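Local coordinates for protein acetylxylan esterase A (Aspergillus awamori, PDB 5X6S) that removes acetyl side groups from the backbone of acetylated xylans, helping to break down this plant polysaccharide, at residues 134-146 with 258-272. Sequence-based numbering, arbitrary orientation.
Sequences ELFAAATVYSGVS and GHTVPIHGDKDMEWF. With NA (sodium ion), chain G.
Y142, at the end of strand 138-142, uses its hydroxyl both to give and to accept a hydrogen bond. Its OH donates to OD1 of D268 over 2.6 Å, meeting the carboxylate on its syn side, and accepts a hydrogen bond from the backbone N-H of H264, the N-cap residue of helix 265-272, whose N lies 2.8 Å from that OH. With CG beside its own backbone N (chi1 -71°), the Tyr ring reaches across to the start of the helix, its plane turned 51° from the carboxylate. OD2 of D268 bonds to the hydroxyl of Y53, so both carboxylate oxygens are hydrogen-bonded to tyrosine hydroxyls. Further along, OG of S143 accepts the amide N-H of V261 in a nearly straight bond, 3.0 Å from OG to N, and donates to a water that in turn donates to O of G258. At the far end of the helix, W271 NE1 donates to O of A139 at 3.1 Å, a bent bond (137°) from above the carbonyl plane. OG1 of T140, hydrogen-bonded to Q195, comes within 3.5 Å of CE1 of F272, whose ring stacks with F114.

In this alpha/beta-hydrolase fold, the strand lies within the central sheet between strands 113-118 and 193-199, and the C-terminal helix packs on it, running roughly antiparallel with axes 8.8 Å apart. The loop leading into that helix carries H259, whose ring lies beside S143 and hydrogen-bonds S119 and D202, consistent with a Ser-His-Asp charge relay. After the cis H259-T260 peptide bond, CB and CG2 of T260 pack on CB of S143.

Among the apolar contacts, CA of I263 sits over one face of the Y142 ring, 3.9 Å from its centroid, a CH-pi contact, while CG1 of V261 touches CD1 of the ring. The W271 indole also packs against CB of A138.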
ATOM      1  N   GLU A 134       0.476   5.183   2.922  1.00 18.64           N
ATOM      2  CA  GLU A 134       0.081   4.066   2.049  1.00 17.62           C
ATOM      3  C   GLU A 134       1.069   3.732   0.946  1.00 18.35           C
ATOM      4  O   GLU A 134       1.077   2.622   0.475  1.00 18.08           O
ATOM      5  CB  GLU A 134      -1.309   4.315   1.421  1.00 18.23           C
ATOM      6  CG  GLU A 134      -1.398   5.423   0.330  1.00 18.92           C
ATOM      7  CD  GLU A 134      -1.494   6.856   0.845  1.00 18.93           C
ATOM      8  OE1 GLU A 134      -1.418   7.062   2.081  1.00 18.57           O
ATOM      9  OE2 GLU A 134      -1.645   7.800   0.021  1.00 18.03           O
ATOM     10  N   LEU A 135       1.900   4.703   0.530  1.00 17.68           N
ATOM     11  CA  LEU A 135       2.821   4.472  -0.570  1.00 16.68           C
ATOM     12  C   LEU A 135       4.158   3.780  -0.182  1.00 16.08           C
ATOM     13  O   LEU A 135       4.804   3.161  -1.034  1.00 15.81           O
ATOM     14  CB  LEU A 135       3.123   5.799  -1.285  1.00 15.48           C
ATOM     15  CG  LEU A 135       1.954   6.445  -2.000  1.00 16.05           C
ATOM     16  CD1 LEU A 135       2.405   7.780  -2.607  1.00 19.86           C
ATOM     17  CD2 LEU A 135       1.319   5.540  -3.054  1.00 19.11           C
ATOM     18  N   PHE A 136       4.549   3.872   1.096  1.00 17.07           N
ATOM     19  CA  PHE A 136       5.933   3.636   1.505  1.00 16.94           C
ATOM     20  C   PHE A 136       6.078   2.479   2.492  1.00 18.44           C
ATOM     21  O   PHE A 136       5.405   2.464   3.522  1.00 17.11           O
ATOM     22  CB  PHE A 136       6.551   4.888   2.080  1.00 18.18           C
ATOM     23  CG  PHE A 136       6.549   6.047   1.126  1.00 17.73           C
ATOM     24  CD1 PHE A 136       7.351   6.020  -0.016  1.00 16.08           C
ATOM     25  CD2 PHE A 136       5.682   7.118   1.332  1.00 16.22           C
ATOM     26  CE1 PHE A 136       7.309   7.048  -0.929  1.00 15.94           C
ATOM     27  CE2 PHE A 136       5.608   8.144   0.428  1.00 18.28           C
ATOM     28  CZ  PHE A 136       6.430   8.134  -0.711  1.00 17.59           C
ATOM     29  N   ALA A 137       6.961   1.519   2.142  1.00 16.57           N
ATOM     30  CA  ALA A 137       7.296   0.369   2.968  1.00 16.47           C
ATOM     31  C   ALA A 137       8.231   0.750   4.093  1.00 16.87           C
ATOM     32  O   ALA A 137       8.156   0.199   5.194  1.00 18.24           O
ATOM     33  CB  ALA A 137       7.935  -0.705   2.103  1.00 18.06           C
ATOM     34  N   ALA A 138       9.119   1.723   3.838  1.00 16.63           N
ATOM     35  CA  ALA A 138      10.130   2.182   4.826  1.00 17.26           C
ATOM     36  C   ALA A 138      10.691   3.475   4.361  1.00 16.63           C
ATOM     37  O   ALA A 138      10.592   3.801   3.141  1.00 16.47           O
ATOM     38  CB  ALA A 138      11.261   1.154   5.009  1.00 16.74           C
ATOM     39  N   ALA A 139      11.275   4.220   5.291  1.00 16.64           N
ATOM     40  CA  ALA A 139      11.842   5.535   5.060  1.00 16.43           C
ATOM     41  C   ALA A 139      13.091   5.684   5.865  1.00 17.52           C
ATOM     42  O   ALA A 139      13.141   5.157   7.011  1.00 16.34           O
ATOM     43  CB  ALA A 139      10.896   6.622   5.484  1.00 17.27           C
ATOM     44  N   THR A 140      14.066   6.435   5.330  1.00 16.28           N
ATOM     45  CA  THR A 140      15.325   6.753   6.068  1.00 16.64           C
ATOM     46  C   THR A 140      15.480   8.252   6.080  1.00 16.35           C
ATOM     47  O   THR A 140      15.489   8.895   5.013  1.00 16.72           O
ATOM     48  CB  THR A 140      16.576   6.006   5.464  1.00 16.19           C
ATOM     49  OG1 THR A 140      16.415   4.581   5.597  1.00 17.89           O
ATOM     50  CG2 THR A 140      17.893   6.410   6.174  1.00 16.00           C
ATOM     51  N   VAL A 141      15.641   8.831   7.257  1.00 15.95           N
ATOM     52  CA  VAL A 141      15.706  10.259   7.479  1.00 16.94           C
ATOM     53  C   VAL A 141      17.132  10.636   7.890  1.00 18.19           C
ATOM     54  O   VAL A 141      17.632  10.162   8.949  1.00 18.95           O
ATOM     55  CB  VAL A 141      14.670  10.703   8.560  1.00 17.36           C
ATOM     56  CG1 VAL A 141      14.712  12.164   8.869  1.00 16.25           C
ATOM     57  CG2 VAL A 141      13.245  10.285   8.155  1.00 18.02           C
ATOM     58  N   TYR A 142      17.797  11.414   7.039  1.00 17.38           N
ATOM     59  CA  TYR A 142      19.147  11.964   7.326  1.00 18.39           C
ATOM     60  C   TYR A 142      19.079  13.428   7.808  1.00 17.59           C
ATOM     61  O   TYR A 142      19.083  14.381   7.009  1.00 17.45           O
ATOM     62  CB  TYR A 142      20.116  11.817   6.127  1.00 16.76           C
ATOM     63  CG  TYR A 142      20.535  10.414   5.881  1.00 17.01           C
ATOM     64  CD1 TYR A 142      21.487   9.797   6.717  1.00 16.91           C
ATOM     65  CD2 TYR A 142      19.988   9.656   4.844  1.00 16.21           C
ATOM     66  CE1 TYR A 142      21.849   8.488   6.529  1.00 18.60           C
ATOM     67  CE2 TYR A 142      20.383   8.300   4.645  1.00 16.06           C
ATOM     68  CZ  TYR A 142      21.327   7.752   5.482  1.00 18.30           C
ATOM     69  OH  TYR A 142      21.750   6.473   5.342  1.00 18.64           O
ATOM     70  N   SER A 143      19.019  13.613   9.143  1.00 17.72           N
ATOM     71  CA  SER A 143      19.075  14.985   9.723  1.00 17.49           C
ATOM     72  C   SER A 143      17.923  15.874   9.286  1.00 18.26           C
ATOM     73  O   SER A 143      18.097  16.824   8.504  1.00 19.00           O
ATOM     74  CB  SER A 143      20.410  15.667   9.403  1.00 17.37           C
ATOM     75  OG  SER A 143      21.518  14.813   9.703  1.00 19.06           O
ATOM     76  N   GLY A 144      16.728  15.548   9.756  1.00 19.94           N
ATOM     77  CA  GLY A 144      15.550  16.341   9.463  1.00 20.73           C
ATOM     78  C   GLY A 144      14.896  16.869  10.751  1.00 21.24           C
ATOM     79  O   GLY A 144      15.546  16.986  11.801  1.00 20.93           O
ATOM     80  N   VAL A 145      13.609  17.169  10.657  1.00 21.02           N
ATOM     81  CA  VAL A 145      12.765  17.518  11.820  1.00 20.82           C
ATOM     82  C   VAL A 145      11.487  16.718  11.677  1.00 22.52           C
ATOM     83  O   VAL A 145      11.187  16.230  10.589  1.00 20.70           O
ATOM     84  CB  VAL A 145      12.462  19.024  11.956  1.00 20.63           C
ATOM     85  CG1 VAL A 145      13.739  19.845  11.953  1.00 19.75           C
ATOM     86  CG2 VAL A 145      11.501  19.514  10.885  1.00 20.28           C
ATOM     87  N   SER A 146      10.768  16.548  12.796  1.00 22.37           N
ATOM     88  CA  SER A 146       9.569  15.698  12.867  1.00 22.32           C
ATOM     89  C   SER A 146       8.493  16.250  11.904  1.00 20.82           C
ATOM     90  O   SER A 146       8.538  17.412  11.537  1.00 19.26           O
ATOM     91  CB  SER A 146       9.037  15.636  14.301  1.00 21.29           C
ATOM     92  OG  SER A 146       8.733  16.961  14.749  1.00 23.03           O
ATOM     93  N   GLY A 258      27.865  16.635  12.567  1.00 23.93           N
ATOM     94  CA  GLY A 258      26.976  17.767  12.407  1.00 26.73           C
ATOM     95  C   GLY A 258      25.929  17.591  11.297  1.00 25.02           C
ATOM     96  O   GLY A 258      25.372  16.497  11.103  1.00 23.86           O
ATOM     97  N   HIS A 259      25.662  18.687  10.623  1.00 24.34           N
ATOM     98  CA  HIS A 259      24.666  18.735   9.562  1.00 25.76           C
ATOM     99  C   HIS A 259      25.319  18.494   8.225  1.00 24.89           C
ATOM    100  O   HIS A 259      26.151  19.295   7.823  1.00 24.60           O
ATOM    101  CB  HIS A 259      23.982  20.108   9.554  1.00 25.76           C
ATOM    102  CG  HIS A 259      22.652  20.108   8.866  1.00 26.36           C
ATOM    103  ND1 HIS A 259      21.538  19.487   9.388  1.00 24.90           N
ATOM    104  CD2 HIS A 259      22.270  20.632   7.678  1.00 26.78           C
ATOM    105  CE1 HIS A 259      20.520  19.638   8.553  1.00 26.54           C
ATOM    106  NE2 HIS A 259      20.935  20.341   7.519  1.00 26.64           N
ATOM    107  N   THR A 260      25.003  17.407   7.518  1.00 23.74           N
ATOM    108  CA  THR A 260      24.098  16.322   7.915  1.00 23.63           C
ATOM    109  C   THR A 260      24.916  15.057   8.216  1.00 23.09           C
ATOM    110  O   THR A 260      26.136  15.009   8.005  1.00 22.78           O
ATOM    111  CB  THR A 260      23.155  15.952   6.724  1.00 24.17           C
ATOM    112  OG1 THR A 260      23.957  15.636   5.586  1.00 22.81           O
ATOM    113  CG2 THR A 260      22.239  17.088   6.354  1.00 22.72           C
ATOM    114  N   VAL A 261      24.243  14.033   8.704  1.00 21.13           N
ATOM    115  CA  VAL A 261      24.809  12.712   8.789  1.00 20.72           C
ATOM    116  C   VAL A 261      24.961  12.224   7.336  1.00 20.54           C
ATOM    117  O   VAL A 261      23.978  12.224   6.576  1.00 19.76           O
ATOM    118  CB  VAL A 261      23.900  11.725   9.556  1.00 20.22           C
ATOM    119  CG1 VAL A 261      24.460  10.304   9.491  1.00 19.85           C
ATOM    120  CG2 VAL A 261      23.686  12.155  11.027  1.00 20.45           C
ATOM    121  N   PRO A 262      26.178  11.833   6.948  1.00 20.97           N
ATOM    122  CA  PRO A 262      26.381  11.376   5.545  1.00 21.14           C
ATOM    123  C   PRO A 262      25.516  10.158   5.262  1.00 21.66           C
ATOM    124  O   PRO A 262      25.314   9.350   6.140  1.00 21.14           O
ATOM    125  CB  PRO A 262      27.859  10.934   5.492  1.00 21.47           C
ATOM    126  CG  PRO A 262      28.438  11.176   6.864  1.00 23.28           C
ATOM    127  CD  PRO A 262      27.410  11.804   7.766  1.00 21.44           C
ATOM    128  N   ILE A 263      25.055  10.011   4.022  1.00 19.93           N
ATOM    129  CA  ILE A 263      24.228   8.899   3.644  1.00 19.62           C
ATOM    130  C   ILE A 263      25.009   7.595   3.765  1.00 20.98           C
ATOM    131  O   ILE A 263      26.151   7.488   3.310  1.00 20.97           O
ATOM    132  CB  ILE A 263      23.796   9.045   2.158  1.00 19.53           C
ATOM    133  CG1 ILE A 263      22.918  10.263   1.950  1.00 19.15           C
ATOM    134  CG2 ILE A 263      23.085   7.781   1.685  1.00 19.91           C
ATOM    135  CD1 ILE A 263      22.725  10.620   0.485  1.00 18.96           C
ATOM    136  N   HIS A 264      24.404   6.582   4.380  1.00 21.01           N
ATOM    137  CA  HIS A 264      24.985   5.283   4.463  1.00 19.97           C
ATOM    138  C   HIS A 264      24.185   4.421   3.480  1.00 20.95           C
ATOM    139  O   HIS A 264      23.258   3.704   3.868  1.00 20.78           O
ATOM    140  CB  HIS A 264      24.909   4.710   5.885  1.00 20.12           C
ATOM    141  CG  HIS A 264      25.816   5.391   6.865  1.00 18.67           C
ATOM    142  ND1 HIS A 264      25.823   6.755   7.063  1.00 20.82           N
ATOM    143  CD2 HIS A 264      26.778   4.889   7.675  1.00 20.04           C
ATOM    144  CE1 HIS A 264      26.743   7.065   7.962  1.00 21.46           C
ATOM    145  NE2 HIS A 264      27.329   5.945   8.353  1.00 21.01           N
ATOM    146  N   GLY A 265      24.563   4.470   2.206  1.00 21.23           N
ATOM    147  CA  GLY A 265      23.804   3.792   1.140  1.00 19.21           C
ATOM    148  C   GLY A 265      23.628   2.273   1.320  1.00 20.25           C
ATOM    149  O   GLY A 265      22.524   1.754   1.149  1.00 16.87           O
ATOM    150  N   ASP A 266      24.698   1.540   1.683  1.00 20.63           N
ATOM    151  CA  ASP A 266      24.519   0.119   1.886  1.00 21.03           C
ATOM    152  C   ASP A 266      23.551  -0.168   3.054  1.00 20.40           C
ATOM    153  O   ASP A 266      22.735  -1.091   2.980  1.00 20.45           O
ATOM    154  CB  ASP A 266      25.848  -0.634   2.125  1.00 23.96           C
ATOM    155  CG  ASP A 266      26.888  -0.422   0.994  1.00 27.34           C
ATOM    156  OD1 ASP A 266      26.564   0.003  -0.110  1.00 30.45           O
ATOM    157  OD2 ASP A 266      28.075  -0.675   1.257  1.00 33.65           O
ATOM    158  N   LYS A 267      23.653   0.626   4.106  1.00 19.43           N
ATOM    159  CA  LYS A 267      22.723   0.504   5.253  1.00 20.33           C
ATOM    160  C   LYS A 267      21.272   0.784   4.870  1.00 18.63           C
ATOM    161  O   LYS A 267      20.356   0.169   5.394  1.00 18.40           O
ATOM    162  CB  LYS A 267      23.155   1.388   6.430  1.00 19.85           C
ATOM    163  CG  LYS A 267      24.530   1.081   7.035  1.00 24.46           C
ATOM    164  CD  LYS A 267      24.832  -0.396   7.133  1.00 28.15           C
ATOM    165  CE  LYS A 267      24.124  -1.051   8.253  1.00 30.12           C
ATOM    166  NZ  LYS A 267      24.748  -2.397   8.533  1.00 35.18           N
ATOM    167  N   ASP A 268      21.073   1.719   3.947  1.00 19.58           N
ATOM    168  CA  ASP A 268      19.732   2.011   3.431  1.00 19.11           C
ATOM    169  C   ASP A 268      19.193   0.772   2.740  1.00 18.54           C
ATOM    170  O   ASP A 268      18.033   0.402   2.949  1.00 17.71           O
ATOM    171  CB  ASP A 268      19.718   3.180   2.435  1.00 19.27           C
ATOM    172  CG  ASP A 268      20.096   4.511   3.029  1.00 19.03           C
ATOM    173  OD1 ASP A 268      20.180   4.681   4.270  1.00 17.60           O
ATOM    174  OD2 ASP A 268      20.364   5.456   2.230  1.00 18.86           O
ATOM    175  N   MET A 269      20.016   0.133   1.898  1.00 18.69           N
ATOM    176  CA  MET A 269      19.648  -1.103   1.219  1.00 17.70           C
ATOM    177  C   MET A 269      19.146  -2.202   2.172  1.00 19.67           C
ATOM    178  O   MET A 269      18.218  -2.976   1.855  1.00 18.62           O
ATOM    179  CB  MET A 269      20.819  -1.612   0.346  1.00 17.76           C
ATOM    180  CG  MET A 269      21.260  -0.690  -0.796  1.00 17.68           C
ATOM    181  SD  MET A 269      19.888  -0.211  -1.916  1.00 18.88           S
ATOM    182  CE  MET A 269      19.357   1.343  -1.213  1.00 15.49           C
ATOM    183  N   GLU A 270      19.799  -2.283   3.328  1.00 20.80           N
ATOM    184  CA  GLU A 270      19.478  -3.265   4.359  1.00 21.53           C
ATOM    185  C   GLU A 270      18.157  -2.889   5.036  1.00 19.87           C
ATOM    186  O   GLU A 270      17.316  -3.744   5.226  1.00 19.80           O
ATOM    187  CB  GLU A 270      20.599  -3.321   5.391  1.00 22.08           C
ATOM    188  CG  GLU A 270      21.823  -4.047   4.881  1.00 25.89           C
ATOM    189  CD  GLU A 270      23.024  -3.965   5.834  1.00 28.82           C
ATOM    190  OE1 GLU A 270      22.838  -3.684   7.039  1.00 30.15           O
ATOM    191  OE2 GLU A 270      24.150  -4.145   5.346  1.00 34.84           O
ATOM    192  N   TRP A 271      17.975  -1.596   5.356  1.00 19.17           N
ATOM    193  CA  TRP A 271      16.751  -1.150   6.028  1.00 18.56           C
ATOM    194  C   TRP A 271      15.551  -1.341   5.105  1.00 18.98           C
ATOM    195  O   TRP A 271      14.470  -1.816   5.509  1.00 17.47           O
ATOM    196  CB  TRP A 271      16.877   0.315   6.436  1.00 20.04           C
ATOM    197  CG  TRP A 271      15.644   0.904   7.053  1.00 19.93           C
ATOM    198  CD1 TRP A 271      14.900   1.932   6.585  1.00 18.72           C
ATOM    199  CD2 TRP A 271      14.993   0.446   8.251  1.00 21.33           C
ATOM    200  NE1 TRP A 271      13.853   2.177   7.425  1.00 19.75           N
ATOM    201  CE2 TRP A 271      13.892   1.276   8.465  1.00 20.41           C
ATOM    202  CE3 TRP A 271      15.265  -0.572   9.183  1.00 21.56           C
ATOM    203  CZ2 TRP A 271      13.050   1.126   9.560  1.00 21.12           C
ATOM    204  CZ3 TRP A 271      14.396  -0.706  10.292  1.00 20.20           C
ATOM    205  CH2 TRP A 271      13.321   0.123  10.445  1.00 18.96           C
ATOM    206  N   PHE A 272      15.749  -0.976   3.837  1.00 18.37           N
ATOM    207  CA  PHE A 272      14.706  -1.111   2.842  1.00 18.25           C
ATOM    208  C   PHE A 272      14.404  -2.558   2.579  1.00 19.25           C
ATOM    209  O   PHE A 272      13.258  -2.887   2.380  1.00 20.94           O
ATOM    210  CB  PHE A 272      15.078  -0.432   1.530  1.00 17.31           C
ATOM    211  CG  PHE A 272      15.283   1.035   1.620  1.00 17.30           C
ATOM    212  CD1 PHE A 272      14.867   1.751   2.697  1.00 16.19           C
ATOM    213  CD2 PHE A 272      15.896   1.720   0.561  1.00 17.08           C
ATOM    214  CE1 PHE A 272      15.073   3.106   2.765  1.00 17.16           C
ATOM    215  CE2 PHE A 272      16.112   3.083   0.597  1.00 15.67           C
ATOM    216  CZ  PHE A 272      15.681   3.801   1.713  1.00 17.33           C
TER
HETATM  217 NA    NA G 305      -0.049   0.148  -0.649  1.00 29.11          NA
HETATM  218  O   HOH W   1      22.809  16.003  11.789  1.00 22.36           O
HETATM  219  O   HOH W   2      -2.241   1.072  -0.347  1.00 35.54           O
HETATM  220  O   HOH W   3       1.892  -0.232  -0.923  1.00 39.25           O